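Side-chain contacts in centrosomal P4.1-associated protein (Danio rerio, PDB 4LD1), which probably binds tubulin and takes part in centriole assembly and elongation, represented here by its C-terminal G-box domain of successive antiparallel strands: residues Thr26-Ser31 with Gln35-Met40; Asp45-His48 with Arg54-Tyr57; Ile67-Pro70 with Glu74-Gln77; Ile94-Pro97 with Val101-Leu104. All coordinates share one frame; numbering follows the deposited sequence.

Contact 1 of 4, residues Thr26-Ser31 with Gln35-Met40; sequences TRKELS and QTVKVM
An antiparallel beta hairpin, the second step of the G-box meander, joins R27 to M40 and E29 to K38 as hydrogen-bonded pairs, with the non-hydrogen-bonded pair K28-V39 between them and a second, L30-V37, beyond E29-K38 toward the turn. The strand axes run at 171°, and R27 O accepts M40 N at 2.7 Å. On the face carrying R27, E29, K38 and M40, the thioether end of M40 doubles back: the bend at its third torsion (chi3 -77°) sets CE 3.6 Å from E29 CD. Its diagonal neighbour E29 and the cross-strand K38 reach out extended and side by side. Their charged atoms do not meet, OE2 of E29 and NZ of K38 standing 5.1 Å apart, but one water donates to that OE2 and accepts from that NZ, bridging the pair. The opposite face is greasier, with K28 CG against V39 CG2 at 3.9 Å and L30 beside V37. At the turn, S31 N bonds to T36 O. S31 OG, which also bonds D33 OD1, sits between its own backbone N and carbonyl carbon (chi1 61°), and there it receives T36 N at 3.1 Å.

Contact 2 of 4, residues Asp45-His48 with Arg54-Tyr57; sequences DVKH and RVIY
The carbonyl oxygen H48 O takes the shorter of the two backbone bonds in this antiparallel hairpin of the G-box meander: I56 N donates to it at 2.7 Å, nearly straight at 173°, though tilted from the carbonyl plane. A second, weaker approach falls on the same oxygen, from the CA of V55 at 3.4 Å. The return bond, H48 N to I56 O at 2.8 Å, completes the hydrogen-bonded pair, and the next pair along, K47 with Y57, is non-hydrogen-bonded. The alternation sorts the side chains onto two faces. H48 and I56 share one, where H48 CB lies 4.1 Å from I56 CB; beyond that point the imidazole turns off toward strand 37-40, touching K38 there and T36 just before it, because its CG stands opposite the backbone N (chi1 -162°). On the other face, K47 stretches fully extended alongside the Y57 ring. Its CG, CD and CE all lie close to Y57 CE2, with K47 CD at 3.9 Å from Y57 CE2, so three successive methylenes pack along one side of the tyrosine. V55 flanks the same lysine, its CG1 being 4.0 Å from K47 CE. Outside the hairpin pairing, R54 is tied back by a salt bridge to D52. A nitrate ion, probably from the crystallisation liquor, lies near the Y57 side chain, and the phenol oxygen of Y57, OH, ends 4.0 Å from K47 CE.

Contact 3 of 4, residues Ile67-Pro70 with Glu74-Gln77; sequences ITYP and EVLQ
I67 opens the contact with both backbone groups engaged by V75, forming the hydrogen-bonded pair of an antiparallel hairpin in the G-box meander. I67 N donates to V75 O at 2.8 Å with an angle of 170°, and V75 N returns a bond to I67 O at 2.9 Å. Both donors lie in the carbonyl plane of their acceptors. The CA of E74 also approaches I67 O, at 3.2 Å. Side chains of this pair stand on one face, where the two branched carbons meet directly, I67 CB to V75 CB at 4.1 Å. I67 also touches I56 of strand 55-59 and R54 just before it.

T68 follows on the other face, paired with E74 without hydrogen bonds between their backbones. Its methyl CG2 comes within 4.3 Å of E74 CG, a loose apolar touch. The carboxylate is held instead by H66 of strand 64-68, whose NE2 is hydrogen-bonded to E74 OE1.

Y69, just past the strand end, swings back toward the partner strand, CG lying opposite its carbonyl carbon (chi1 -70°). The ring meets V75 with its edge, the methyl sitting near the ring plane. R54 also touches this tyrosine, and a triethylene glycol molecule, probably from the crystallisation liquor, lies close to its side chain. The aromatic contact itself is made by Y69 CE1 with V75 CG2, 4.1 Å apart.

Contact 4 of 4, residues Ile94-Pro97 with Val101-Leu104; sequences ITFP and VKTL
I94, K102 and V101 bury the most surface in this antiparallel hairpin of the G-box meander. I94 and K102 form its hydrogen-bonded pair: I94 N reaches K102 O at 2.8 Å, the bond K102 N to I94 O has the same length, and both have an N-H to acceptor angle of 169°. V101 enters from the neighbouring non-hydrogen-bonded position, its CA lying 3.3 Å from I94 O, so that this oxygen receives one strong and one weak donor.

Side chains of I94 and K102 share a face with F96, and they meet its ring in different ways. I94, two residues before F96, lays its CG2 over the ring centre, 3.7 Å above the plane. K102 arrives from across the hairpin at the edge, its CB near the ring plane and 3.8 Å from F96 CE2. Its aliphatic chain then runs on extended, and its amine has a long, weak ion pair with E110 on the next strand. The far end of I94 is used as well: with its second torsion extended (chi2 168°), the side chain carries CD1 to 3.8 Å from L104 CD1, crossing that leucine at a slant. On the other face V101 and T95 stand side by side, pointing the same way, with V101 CG2 4.0 Å from T95 OG1.

Followed from the N terminus, the four contacts come in series, each closing its own hairpin before the next opens; none encloses or crosses another. Contact 1 joins strands 27-30 and 37-40, and contact 2 joins strands 46-49 and 55-59. Strands 37-40 and 46-49 are neighbours, and V39 N lies 2.8 Å from K47 O, a probable hydrogen bond. Contact 3 follows in the same way, V55 O lying 2.9 Å from T68 N, again a probable hydrogen bond. Contact 4 stands apart: its nearest atoms are about 7 Å from contact 3, with strand 83-86 between strands 74-77 and 92-95. Together the contacts sample a meander whose strands pair in chain order.

Contact 1 of 4, residues Thr26-Ser31 with Gln35-Met40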
loop_
_atom_site.group_PDB
_atom_site.type_symbol
_atom_site.label_atom_id
_atom_site.label_comp_id
_atom_site.label_asym_id
_atom_site.label_seq_id
_atom_site.Cartn_x
_atom_site.Cartn_y
_atom_site.Cartn_z
ATOM N N THR A 26 1.343 32.720 6.863
ATOM C CA THR A 26 0.789 31.534 7.529
ATOM C C THR A 26 -0.589 31.865 8.099
ATOM O O THR A 26 -0.795 32.962 8.670
ATOM C CB THR A 26 1.743 31.021 8.619
ATOM O OG1 THR A 26 2.911 30.502 7.976
ATOM C CG2 THR A 26 1.107 29.933 9.525
ATOM N N ARG A 27 -1.520 30.932 7.910
ATOM C CA ARG A 27 -2.871 31.097 8.413
ATOM C C ARG A 27 -3.224 29.911 9.284
ATOM O O ARG A 27 -2.844 28.790 8.999
ATOM C CB ARG A 27 -3.888 31.184 7.267
ATOM C CG ARG A 27 -3.617 32.273 6.275
ATOM C CD ARG A 27 -4.492 32.092 5.052
ATOM N NE ARG A 27 -5.886 32.412 5.319
ATOM C CZ ARG A 27 -6.407 33.633 5.240
ATOM N NH1 ARG A 27 -5.645 34.674 4.913
ATOM N NH2 ARG A 27 -7.694 33.814 5.501
ATOM N N LYS A 28 -3.979 30.155 10.333
ATOM C CA LYS A 28 -4.422 29.114 11.247
ATOM C C LYS A 28 -5.895 29.276 11.549
ATOM O O LYS A 28 -6.319 30.361 11.953
ATOM C CB LYS A 28 -3.590 29.099 12.534
ATOM C CG LYS A 28 -3.965 27.961 13.494
ATOM C CD LYS A 28 -3.267 28.000 14.849
ATOM C CE LYS A 28 -1.812 28.431 14.787
ATOM N NZ LYS A 28 -1.208 28.446 16.160
ATOM N N GLU A 29 -6.668 28.224 11.306
ATOM C CA GLU A 29 -8.097 28.203 11.571
ATOM C C GLU A 29 -8.323 27.260 12.734
ATOM O O GLU A 29 -7.836 26.116 12.718
ATOM C CB GLU A 29 -8.873 27.718 10.346
ATOM C CG GLU A 29 -8.679 28.610 9.136
ATOM C CD GLU A 29 -9.298 28.038 7.877
ATOM O OE1 GLU A 29 -9.305 28.739 6.840
ATOM O OE2 GLU A 29 -9.773 26.892 7.925
ATOM N N LEU A 30 -9.058 27.741 13.738
ATOM C CA LEU A 30 -9.391 26.954 14.907
ATOM C C LEU A 30 -10.892 26.915 15.056
ATOM O O LEU A 30 -11.543 27.958 15.039
ATOM C CB LEU A 30 -8.739 27.559 16.150
ATOM C CG LEU A 30 -7.221 27.753 16.062
ATOM C CD1 LEU A 30 -6.871 29.186 15.690
ATOM C CD2 LEU A 30 -6.533 27.358 17.357
ATOM N N SER A 31 -11.461 25.734 15.222
ATOM C CA SER A 31 -12.892 25.607 15.470
ATOM C C SER A 31 -13.211 26.174 16.836
ATOM O O SER A 31 -12.321 26.297 17.679
ATOM C CB SER A 31 -13.320 24.137 15.416
ATOM O OG SER A 31 -12.653 23.375 16.409
ATOM N N GLN A 35 -11.243 21.575 18.680
ATOM C CA GLN A 35 -10.965 20.181 18.349
ATOM C C GLN A 35 -10.485 20.009 16.922
ATOM O O GLN A 35 -9.966 18.958 16.562
ATOM C CB GLN A 35 -12.221 19.339 18.558
ATOM C CG GLN A 35 -12.665 19.261 20.010
ATOM C CD GLN A 35 -12.306 17.935 20.636
ATOM O OE1 GLN A 35 -11.370 17.841 21.431
ATOM N NE2 GLN A 35 -13.047 16.892 20.272
ATOM N N THR A 36 -10.693 21.038 16.110
ATOM C CA THR A 36 -10.190 21.074 14.748
ATOM C C THR A 36 -9.284 22.289 14.619
ATOM O O THR A 36 -9.689 23.407 14.926
ATOM C CB THR A 36 -11.317 21.159 13.698
ATOM O OG1 THR A 36 -12.322 20.161 13.959
ATOM C CG2 THR A 36 -10.763 20.939 12.310
ATOM N N VAL A 37 -8.047 22.044 14.208
ATOM C CA VAL A 37 -7.072 23.095 13.960
ATOM C C VAL A 37 -6.412 22.827 12.627
ATOM O O VAL A 37 -5.927 21.714 12.377
ATOM C CB VAL A 37 -5.977 23.133 15.035
ATOM C CG1 VAL A 37 -4.921 24.190 14.691
ATOM C CG2 VAL A 37 -6.590 23.395 16.397
ATOM N N LYS A 38 -6.399 23.830 11.776
ATOM C CA LYS A 38 -5.768 23.722 10.468
ATOM C C LYS A 38 -4.756 24.829 10.343
ATOM O O LYS A 38 -5.115 26.000 10.453
ATOM C CB LYS A 38 -6.804 23.839 9.356
ATOM C CG LYS A 38 -6.237 23.625 7.969
ATOM C CD LYS A 38 -7.313 23.748 6.924
ATOM C CE LYS A 38 -6.775 23.493 5.533
ATOM N NZ LYS A 38 -7.833 23.656 4.518
ATOM N N VAL A 39 -3.500 24.466 10.117
ATOM C CA VAL A 39 -2.443 25.453 9.915
ATOM C C VAL A 39 -1.984 25.348 8.477
ATOM O O VAL A 39 -1.593 24.271 8.025
ATOM C CB VAL A 39 -1.241 25.215 10.831
ATOM C CG1 VAL A 39 -0.220 26.324 10.665
ATOM C CG2 VAL A 39 -1.683 25.103 12.262
ATOM N N MET A 40 -2.084 26.465 7.763
ATOM C CA MET A 40 -1.668 26.549 6.377
ATOM C C MET A 40 -0.438 27.438 6.350
ATOM O O MET A 40 -0.511 28.690 6.419
ATOM C CB MET A 40 -2.800 27.123 5.541
ATOM C CG MET A 40 -3.993 26.170 5.450
ATOM S SD MET A 40 -5.559 26.981 5.187
ATOM C CE MET A 40 -5.860 27.587 6.852
HETATM O O HOH W 1 -9.341 26.250 5.004
#

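Contact 2 of 4, residues Asp45-His48 with Arg54-Tyr57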
loop_
_atom_site.group_PDB
_atom_site.type_symbol
_atom_site.label_atom_id
_atom_site.label_comp_id
_atom_site.label_asym_id
_atom_site.label_seq_id
_atom_site.Cartn_x
_atom_site.Cartn_y
_atom_site.Cartn_z
ATOM N N ASP A 45 2.732 24.034 2.998
ATOM C CA ASP A 45 2.489 22.858 3.828
ATOM C C ASP A 45 1.209 23.078 4.636
ATOM O O ASP A 45 0.860 24.227 4.950
ATOM C CB ASP A 45 3.637 22.578 4.791
ATOM C CG ASP A 45 4.919 22.141 4.100
ATOM O OD1 ASP A 45 4.933 21.951 2.861
ATOM O OD2 ASP A 45 5.934 21.985 4.830
ATOM N N VAL A 46 0.569 21.990 5.052
ATOM C CA VAL A 46 -0.607 22.092 5.886
ATOM C C VAL A 46 -0.550 21.054 6.977
ATOM O O VAL A 46 -0.173 19.902 6.724
ATOM C CB VAL A 46 -1.880 21.869 5.065
ATOM C CG1 VAL A 46 -3.144 22.023 5.938
ATOM C CG2 VAL A 46 -1.915 22.816 3.895
ATOM N N LYS A 47 -0.932 21.428 8.176
ATOM C CA LYS A 47 -1.137 20.516 9.275
ATOM C C LYS A 47 -2.561 20.691 9.790
ATOM O O LYS A 47 -2.945 21.769 10.269
ATOM C CB LYS A 47 -0.142 20.750 10.404
ATOM C CG LYS A 47 -0.255 19.727 11.513
ATOM C CD LYS A 47 0.776 19.980 12.585
ATOM C CE LYS A 47 0.553 19.077 13.776
ATOM N NZ LYS A 47 1.547 19.316 14.854
ATOM N N HIS A 48 -3.327 19.609 9.666
ATOM C CA HIS A 48 -4.734 19.584 9.990
ATOM C C HIS A 48 -5.031 18.484 11.019
ATOM O O HIS A 48 -4.932 17.291 10.735
ATOM C CB HIS A 48 -5.504 19.369 8.706
ATOM C CG HIS A 48 -6.942 19.742 8.787
ATOM N ND1 HIS A 48 -7.761 19.774 7.682
ATOM C CD2 HIS A 48 -7.716 20.107 9.839
ATOM C CE1 HIS A 48 -8.977 20.127 8.048
ATOM N NE2 HIS A 48 -8.974 20.340 9.351
ATOM N N ARG A 54 -6.842 12.211 14.462
ATOM C CA ARG A 54 -5.975 12.007 13.313
ATOM C C ARG A 54 -5.363 13.349 12.925
ATOM O O ARG A 54 -5.950 14.418 13.144
ATOM C CB ARG A 54 -6.700 11.304 12.141
ATOM C CG ARG A 54 -7.479 12.175 11.182
ATOM C CD ARG A 54 -8.240 11.254 10.169
ATOM N NE ARG A 54 -8.808 12.052 9.074
ATOM C CZ ARG A 54 -9.997 12.654 9.106
ATOM N NH1 ARG A 54 -10.793 12.572 10.173
ATOM N NH2 ARG A 54 -10.394 13.345 8.059
ATOM N N VAL A 55 -4.147 13.285 12.407
ATOM C CA VAL A 55 -3.423 14.461 11.958
ATOM C C VAL A 55 -3.060 14.270 10.496
ATOM O O VAL A 55 -2.479 13.239 10.116
ATOM C CB VAL A 55 -2.135 14.711 12.754
ATOM C CG1 VAL A 55 -1.475 16.021 12.276
ATOM C CG2 VAL A 55 -2.421 14.799 14.249
ATOM N N ILE A 56 -3.422 15.263 9.692
ATOM C CA ILE A 56 -3.143 15.265 8.274
ATOM C C ILE A 56 -2.039 16.301 8.000
ATOM O O ILE A 56 -2.144 17.479 8.385
ATOM C CB ILE A 56 -4.407 15.601 7.457
ATOM C CG1 ILE A 56 -5.572 14.668 7.819
ATOM C CG2 ILE A 56 -4.131 15.541 5.976
ATOM C CD1 ILE A 56 -6.872 15.382 8.033
ATOM N N TYR A 57 -0.988 15.836 7.334
ATOM C CA TYR A 57 0.111 16.673 6.921
ATOM C C TYR A 57 0.201 16.667 5.408
ATOM O O TYR A 57 0.332 15.615 4.794
ATOM C CB TYR A 57 1.445 16.182 7.479
ATOM C CG TYR A 57 1.520 15.965 8.970
ATOM C CD1 TYR A 57 1.049 14.802 9.555
ATOM C CD2 TYR A 57 2.123 16.898 9.787
ATOM C CE1 TYR A 57 1.151 14.593 10.925
ATOM C CE2 TYR A 57 2.227 16.705 11.145
ATOM C CZ TYR A 57 1.738 15.550 11.706
ATOM O OH TYR A 57 1.854 15.379 13.071
#

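Contact 3 of 4, residues Ile67-Pro70 with Glu74-Gln77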
loop_
_atom_site.group_PDB
_atom_site.type_symbol
_atom_site.label_atom_id
_atom_site.label_comp_id
_atom_site.label_asym_id
_atom_site.label_seq_id
_atom_site.Cartn_x
_atom_site.Cartn_y
_atom_site.Cartn_z
ATOM N N ILE A 67 -1.212 10.944 6.631
ATOM C CA ILE A 67 -2.245 10.927 7.649
ATOM C C ILE A 67 -1.816 9.966 8.731
ATOM O O ILE A 67 -1.559 8.778 8.457
ATOM C CB ILE A 67 -3.611 10.480 7.131
ATOM C CG1 ILE A 67 -3.985 11.225 5.851
ATOM C CG2 ILE A 67 -4.658 10.697 8.217
ATOM C CD1 ILE A 67 -5.262 10.749 5.235
ATOM N N THR A 68 -1.747 10.451 9.960
ATOM C CA THR A 68 -1.417 9.610 11.098
ATOM C C THR A 68 -2.642 9.436 11.976
ATOM O O THR A 68 -3.369 10.405 12.240
ATOM C CB THR A 68 -0.258 10.216 11.933
ATOM O OG1 THR A 68 -0.678 11.446 12.536
ATOM C CG2 THR A 68 0.957 10.464 11.065
ATOM N N TYR A 69 -2.857 8.215 12.444
ATOM C CA TYR A 69 -3.996 7.869 13.283
ATOM C C TYR A 69 -3.518 7.518 14.685
ATOM O O TYR A 69 -2.372 7.099 14.870
ATOM C CB TYR A 69 -4.751 6.679 12.681
ATOM C CG TYR A 69 -5.479 7.036 11.420
ATOM C CD1 TYR A 69 -4.838 6.994 10.186
ATOM C CD2 TYR A 69 -6.806 7.446 11.463
ATOM C CE1 TYR A 69 -5.508 7.367 9.026
ATOM C CE2 TYR A 69 -7.480 7.791 10.325
ATOM C CZ TYR A 69 -6.831 7.765 9.112
ATOM O OH TYR A 69 -7.530 8.149 7.989
ATOM N N PRO A 70 -4.404 7.671 15.680
ATOM C CA PRO A 70 -3.969 7.411 17.059
ATOM C C PRO A 70 -3.568 5.964 17.343
ATOM O O PRO A 70 -2.817 5.750 18.283
ATOM C CB PRO A 70 -5.174 7.835 17.910
ATOM C CG PRO A 70 -6.306 8.078 16.953
ATOM C CD PRO A 70 -5.725 8.319 15.611
ATOM N N GLU A 74 -0.736 4.718 9.513
ATOM C CA GLU A 74 -0.368 5.826 8.662
ATOM C C GLU A 74 -0.748 5.564 7.214
ATOM O O GLU A 74 -0.603 4.473 6.688
ATOM C CB GLU A 74 1.119 6.137 8.780
ATOM C CG GLU A 74 1.579 6.346 10.213
ATOM C CD GLU A 74 3.020 6.819 10.324
ATOM O OE1 GLU A 74 3.607 7.223 9.296
ATOM O OE2 GLU A 74 3.567 6.784 11.448
ATOM N N VAL A 75 -1.232 6.602 6.571
ATOM C CA VAL A 75 -1.569 6.657 5.170
ATOM C C VAL A 75 -0.741 7.725 4.463
ATOM O O VAL A 75 -0.615 8.840 4.942
ATOM C CB VAL A 75 -3.052 6.983 4.977
ATOM C CG1 VAL A 75 -3.379 7.187 3.487
ATOM C CG2 VAL A 75 -3.895 5.888 5.584
ATOM N N LEU A 76 -0.173 7.353 3.327
ATOM C CA LEU A 76 0.610 8.225 2.480
ATOM C C LEU A 76 -0.038 8.294 1.119
ATOM O O LEU A 76 -0.444 7.276 0.565
ATOM C CB LEU A 76 2.034 7.703 2.316
ATOM C CG LEU A 76 2.933 7.659 3.541
ATOM C CD1 LEU A 76 4.255 7.004 3.204
ATOM C CD2 LEU A 76 3.165 9.053 4.045
ATOM N N GLN A 77 -0.139 9.483 0.562
ATOM C CA GLN A 77 -0.597 9.673 -0.806
ATOM C C GLN A 77 0.411 10.506 -1.575
ATOM O O GLN A 77 0.818 11.565 -1.098
ATOM C CB GLN A 77 -1.953 10.349 -0.855
ATOM C CG GLN A 77 -3.008 9.649 -0.072
ATOM C CD GLN A 77 -4.338 10.359 -0.185
ATOM O OE1 GLN A 77 -4.401 11.514 -0.601
ATOM N NE2 GLN A 77 -5.407 9.671 0.172
#

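Contact 4 of 4, residues Ile94-Pro97 with Val101-Leu104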
loop_
_atom_site.group_PDB
_atom_site.type_symbol
_atom_site.label_atom_id
_atom_site.label_comp_id
_atom_site.label_asym_id
_atom_site.label_seq_id
_atom_site.Cartn_x
_atom_site.Cartn_y
_atom_site.Cartn_z
ATOM N N ILE A 94 0.598 -1.108 -0.647
ATOM C CA ILE A 94 0.773 -0.117 -1.676
ATOM C C ILE A 94 -0.209 -0.317 -2.800
ATOM O O ILE A 94 -0.303 -1.403 -3.364
ATOM C CB ILE A 94 2.175 -0.198 -2.273
ATOM C CG1 ILE A 94 3.237 -0.093 -1.173
ATOM C CG2 ILE A 94 2.374 0.862 -3.335
ATOM C CD1 ILE A 94 4.628 -0.455 -1.643
ATOM N N THR A 95 -0.927 0.725 -3.169
ATOM C CA THR A 95 -1.727 0.738 -4.369
ATOM C C THR A 95 -1.010 1.627 -5.372
ATOM O O THR A 95 -0.895 2.848 -5.176
ATOM C CB THR A 95 -3.133 1.257 -4.090
ATOM O OG1 THR A 95 -3.740 0.449 -3.079
ATOM C CG2 THR A 95 -3.986 1.218 -5.339
ATOM N N PHE A 96 -0.499 1.008 -6.425
ATOM C CA PHE A 96 0.253 1.697 -7.452
ATOM C C PHE A 96 -0.696 2.458 -8.365
ATOM O O PHE A 96 -1.905 2.221 -8.349
ATOM C CB PHE A 96 1.077 0.687 -8.250
ATOM C CG PHE A 96 2.231 0.117 -7.480
ATOM C CD1 PHE A 96 3.403 0.833 -7.331
ATOM C CD2 PHE A 96 2.135 -1.121 -6.894
ATOM C CE1 PHE A 96 4.463 0.318 -6.619
ATOM C CE2 PHE A 96 3.196 -1.652 -6.183
ATOM C CZ PHE A 96 4.360 -0.928 -6.045
ATOM N N PRO A 97 -0.152 3.372 -9.173
ATOM C CA PRO A 97 -1.013 4.135 -10.078
ATOM C C PRO A 97 -1.782 3.247 -11.052
ATOM O O PRO A 97 -2.886 3.612 -11.447
ATOM C CB PRO A 97 -0.031 5.066 -10.809
ATOM C CG PRO A 97 1.127 5.184 -9.896
ATOM C CD PRO A 97 1.224 3.898 -9.134
ATOM N N VAL A 101 -2.204 -3.853 -6.373
ATOM C CA VAL A 101 -2.076 -3.734 -4.927
ATOM C C VAL A 101 -1.021 -4.711 -4.438
ATOM O O VAL A 101 -1.118 -5.926 -4.692
ATOM C CB VAL A 101 -3.402 -4.013 -4.212
ATOM C CG1 VAL A 101 -3.241 -3.836 -2.707
ATOM C CG2 VAL A 101 -4.495 -3.080 -4.734
ATOM N N LYS A 102 -0.001 -4.207 -3.768
ATOM C CA LYS A 102 1.088 -4.989 -3.227
ATOM C C LYS A 102 1.112 -4.913 -1.739
ATOM O O LYS A 102 1.175 -3.811 -1.184
ATOM C CB LYS A 102 2.413 -4.492 -3.778
ATOM C CG LYS A 102 3.622 -5.273 -3.309
ATOM C CD LYS A 102 4.837 -4.763 -4.029
ATOM C CE LYS A 102 6.076 -5.550 -3.738
ATOM N NZ LYS A 102 7.176 -4.998 -4.578
ATOM N N THR A 103 1.053 -6.042 -1.065
ATOM C CA THR A 103 1.172 -6.108 0.375
ATOM C C THR A 103 2.528 -6.653 0.789
ATOM O O THR A 103 2.924 -7.730 0.333
ATOM C CB THR A 103 0.060 -6.965 0.980
ATOM O OG1 THR A 103 -1.203 -6.424 0.580
ATOM C CG2 THR A 103 0.136 -6.977 2.504
ATOM N N LEU A 104 3.236 -5.931 1.648
ATOM C CA LEU A 104 4.520 -6.373 2.172
ATOM C C LEU A 104 4.396 -6.672 3.649
ATOM O O LEU A 104 3.895 -5.846 4.425
ATOM C CB LEU A 104 5.601 -5.316 1.927
ATOM C CG LEU A 104 5.837 -4.982 0.451
ATOM C CD1 LEU A 104 4.955 -3.820 0.018
ATOM C CD2 LEU A 104 7.302 -4.685 0.179
#